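Local coordinates for designed protein 5L6HC3_1 (Synthetic construct, PDB 5IZS) that assembles into a designed homotrimer of helical hairpins, with subunit specificity probably encoded by buried hydrogen-bond networks, at residues Ala26-Leu31 and Lys60-Glu65. Numbering follows the deposited sequence.
Sequences ARLQEL and KRIVEE
Ile62 of helix 45-82 packs against Arg27, Leu28 and Leu31 of helix 6-41, where the two helices of the hairpin run antiparallel. CG1 of Ile62 stands beside the backbone N and carries CD1 to Leu31 and Arg27, while CG2, anti to that N, turns to Leu28. Ile62 CG2 lies 3.9 Å from Leu28 CG, the two side chains alongside and running opposite ways. Ile62 CD1 meets Leu31 CD1 tip to tip at 3.6 Å. On the outer side Arg27 bends at chi3 (91°) and lays one face of its guanidinium over Ile62 CG1, 3.4 Å from the plane and nearer the edge of the group than its middle. Glu65, its chain extended, offers OE1 on the syn side and in the guanidinium plane; Arg27 NH1 to Glu65 OE1 is a salt-bridged hydrogen bond of 3.0 Å (N-H...O 157°), the two planes 18° apart. An alanine in place of Ile62 would probably open a gap between Leu28 and Leu31 and the facing helix 45-82, and deprive the guanidinium face of its apolar support. Next to Leu28, Gln29 hydrogen-bonds to Asn32 and Ser59 of the second subunit, in keeping with the designed interface networks. Ile62 against one face and Glu65 at the edge together probably restrict how the guanidinium turns, keeping the charge pair at the exposed margin of an aliphatic interior.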
ATOM      1  N   ALA C  26      -4.185   1.779  -4.514  1.00 26.19           N
ATOM      2  CA  ALA C  26      -5.229   1.455  -5.481  1.00 27.13           C
ATOM      3  C   ALA C  26      -4.766   1.699  -6.917  1.00 28.16           C
ATOM      4  O   ALA C  26      -5.012   0.879  -7.804  1.00 29.54           O
ATOM      5  CB  ALA C  26      -6.485   2.260  -5.189  1.00 38.80           C
ATOM      6  N   ARG C  27      -4.091   2.826  -7.135  1.00 28.55           N
ATOM      7  CA  ARG C  27      -3.585   3.181  -8.462  1.00 30.60           C
ATOM      8  C   ARG C  27      -2.506   2.212  -8.927  1.00 25.25           C
ATOM      9  O   ARG C  27      -2.491   1.799 -10.085  1.00 19.97           O
ATOM     10  CB  ARG C  27      -3.033   4.609  -8.472  1.00 36.39           C
ATOM     11  CG  ARG C  27      -4.065   5.686  -8.781  1.00 41.53           C
ATOM     12  CD  ARG C  27      -3.478   7.081  -8.588  1.00 46.80           C
ATOM     13  NE  ARG C  27      -2.881   7.621  -9.808  1.00 51.10           N
ATOM     14  CZ  ARG C  27      -1.956   8.576  -9.822  1.00 54.88           C
ATOM     15  NH1 ARG C  27      -1.509   9.085  -8.680  1.00 55.76           N
ATOM     16  NH2 ARG C  27      -1.468   9.016 -10.976  1.00 58.57           N
ATOM     17  N   LEU C  28      -1.604   1.852  -8.019  1.00 26.26           N
ATOM     18  CA  LEU C  28      -0.540   0.906  -8.330  1.00 22.73           C
ATOM     19  C   LEU C  28      -1.109  -0.473  -8.660  1.00 27.98           C
ATOM     20  O   LEU C  28      -0.649  -1.140  -9.587  1.00 26.79           O
ATOM     21  CB  LEU C  28       0.446   0.811  -7.164  1.00 14.34           C
ATOM     22  CG  LEU C  28       1.251   2.081  -6.873  1.00 21.33           C
ATOM     23  CD1 LEU C  28       1.967   1.968  -5.534  1.00 23.85           C
ATOM     24  CD2 LEU C  28       2.243   2.373  -7.996  1.00 17.65           C
ATOM     25  N   GLN C  29      -2.117  -0.890  -7.901  1.00 28.86           N
ATOM     26  CA  GLN C  29      -2.758  -2.179  -8.125  1.00 25.66           C
ATOM     27  C   GLN C  29      -3.342  -2.265  -9.535  1.00 27.22           C
ATOM     28  O   GLN C  29      -3.254  -3.303 -10.191  1.00 26.00           O
ATOM     29  CB  GLN C  29      -3.848  -2.419  -7.079  1.00 22.05           C
ATOM     30  CG  GLN C  29      -4.546  -3.762  -7.201  1.00 25.23           C
ATOM     31  CD  GLN C  29      -3.631  -4.931  -6.891  1.00 32.74           C
ATOM     32  OE1 GLN C  29      -2.535  -4.757  -6.356  1.00 37.81           O
ATOM     33  NE2 GLN C  29      -4.080  -6.136  -7.227  1.00 34.70           N
ATOM     34  N   GLU C  30      -3.920  -1.164 -10.003  1.00 29.03           N
ATOM     35  CA  GLU C  30      -4.494  -1.112 -11.342  1.00 32.32           C
ATOM     36  C   GLU C  30      -3.418  -1.064 -12.419  1.00 29.08           C
ATOM     37  O   GLU C  30      -3.623  -1.555 -13.527  1.00 28.94           O
ATOM     38  CB  GLU C  30      -5.428   0.087 -11.482  1.00 34.31           C
ATOM     39  CG  GLU C  30      -6.826  -0.191 -10.966  1.00 43.90           C
ATOM     40  CD  GLU C  30      -7.437  -1.425 -11.604  1.00 47.44           C
ATOM     41  OE1 GLU C  30      -7.478  -1.494 -12.851  1.00 48.94           O
ATOM     42  OE2 GLU C  30      -7.863  -2.332 -10.858  1.00 47.91           O
ATOM     43  N   LEU C  31      -2.274  -0.468 -12.091  1.00 28.19           N
ATOM     44  CA  LEU C  31      -1.128  -0.463 -12.994  1.00 26.61           C
ATOM     45  C   LEU C  31      -0.604  -1.882 -13.184  1.00 24.41           C
ATOM     46  O   LEU C  31      -0.262  -2.287 -14.294  1.00 20.09           O
ATOM     47  CB  LEU C  31      -0.013   0.439 -12.460  1.00 27.59           C
ATOM     48  CG  LEU C  31      -0.220   1.952 -12.515  1.00 29.15           C
ATOM     49  CD1 LEU C  31       1.022   2.656 -12.000  1.00 20.84           C
ATOM     50  CD2 LEU C  31      -0.537   2.389 -13.936  1.00 28.45           C
ATOM     51  N   LYS C  60       6.731   5.014 -10.042  1.00 22.79           N
ATOM     52  CA  LYS C  60       7.667   5.864  -9.311  1.00 30.89           C
ATOM     53  C   LYS C  60       7.049   7.225  -8.997  1.00 28.85           C
ATOM     54  O   LYS C  60       7.219   7.747  -7.897  1.00 24.01           O
ATOM     55  CB  LYS C  60       8.965   6.054 -10.098  1.00 41.61           C
ATOM     56  CG  LYS C  60      10.036   6.851  -9.350  1.00 52.72           C
ATOM     57  CD  LYS C  60      11.320   6.976 -10.162  1.00 59.25           C
ATOM     58  CE  LYS C  60      11.166   7.962 -11.309  1.00 63.98           C
ATOM     59  NZ  LYS C  60      12.033   7.598 -12.466  1.00 68.24           N
ATOM     60  N   ARG C  61       6.331   7.792  -9.965  1.00 27.67           N
ATOM     61  CA  ARG C  61       5.684   9.088  -9.777  1.00 31.01           C
ATOM     62  C   ARG C  61       4.637   9.027  -8.670  1.00 26.60           C
ATOM     63  O   ARG C  61       4.556   9.924  -7.836  1.00 23.69           O
ATOM     64  CB  ARG C  61       5.038   9.571 -11.077  1.00 36.57           C
ATOM     65  CG  ARG C  61       5.759  10.746 -11.714  1.00 48.19           C
ATOM     66  CD  ARG C  61       4.932  11.361 -12.829  1.00 66.21           C
ATOM     67  NE  ARG C  61       4.534  10.367 -13.819  1.00 65.50           N
ATOM     68  CZ  ARG C  61       5.380   9.765 -14.647  1.00 68.05           C
ATOM     69  NH1 ARG C  61       6.674  10.050 -14.594  1.00 69.57           N
ATOM     70  NH2 ARG C  61       4.932   8.873 -15.520  1.00 67.22           N
ATOM     71  N   ILE C  62       3.849   7.958  -8.666  1.00 26.94           N
ATOM     72  CA  ILE C  62       2.817   7.758  -7.655  1.00 22.00           C
ATOM     73  C   ILE C  62       3.412   7.661  -6.251  1.00 22.26           C
ATOM     74  O   ILE C  62       2.908   8.277  -5.311  1.00 26.30           O
ATOM     75  CB  ILE C  62       1.992   6.498  -7.967  1.00 23.04           C
ATOM     76  CG1 ILE C  62       0.997   6.804  -9.085  1.00 24.01           C
ATOM     77  CG2 ILE C  62       1.253   6.008  -6.734  1.00 16.88           C
ATOM     78  CD1 ILE C  62       0.669   5.614  -9.944  1.00 20.95           C
ATOM     79  N   VAL C  63       4.492   6.901  -6.119  1.00 19.38           N
ATOM     80  CA  VAL C  63       5.194   6.785  -4.847  1.00 21.55           C
ATOM     81  C   VAL C  63       5.743   8.138  -4.404  1.00 29.11           C
ATOM     82  O   VAL C  63       5.592   8.524  -3.243  1.00 26.01           O
ATOM     83  CB  VAL C  63       6.341   5.757  -4.927  1.00 25.35           C
ATOM     84  CG1 VAL C  63       7.387   6.010  -3.844  1.00 24.38           C
ATOM     85  CG2 VAL C  63       5.784   4.343  -4.828  1.00 24.41           C
ATOM     86  N   GLU C  64       6.363   8.863  -5.331  1.00 30.42           N
ATOM     87  CA  GLU C  64       6.919  10.179  -5.025  1.00 33.11           C
ATOM     88  C   GLU C  64       5.825  11.192  -4.681  1.00 29.92           C
ATOM     89  O   GLU C  64       6.017  12.049  -3.816  1.00 27.63           O
ATOM     90  CB  GLU C  64       7.764  10.684  -6.192  1.00 36.89           C
ATOM     91  CG  GLU C  64       9.189  10.161  -6.166  1.00 42.68           C
ATOM     92  CD  GLU C  64       9.884  10.284  -7.505  1.00 48.67           C
ATOM     93  OE1 GLU C  64       9.252  10.775  -8.464  1.00 47.10           O
ATOM     94  OE2 GLU C  64      11.063   9.882  -7.598  1.00 51.67           O
ATOM     95  N   GLU C  65       4.680  11.084  -5.350  1.00 27.23           N
ATOM     96  CA  GLU C  65       3.524  11.916  -5.024  1.00 26.79           C
ATOM     97  C   GLU C  65       3.078  11.672  -3.585  1.00 22.80           C
ATOM     98  O   GLU C  65       2.701  12.603  -2.875  1.00 22.01           O
ATOM     99  CB  GLU C  65       2.364  11.642  -5.984  1.00 24.40           C
ATOM    100  CG  GLU C  65       2.524  12.273  -7.356  1.00 32.44           C
ATOM    101  CD  GLU C  65       1.491  11.779  -8.355  1.00 42.92           C
ATOM    102  OE1 GLU C  65       0.465  11.204  -7.930  1.00 44.46           O
ATOM    103  OE2 GLU C  65       1.712  11.958  -9.572  1.00 46.78           O
TER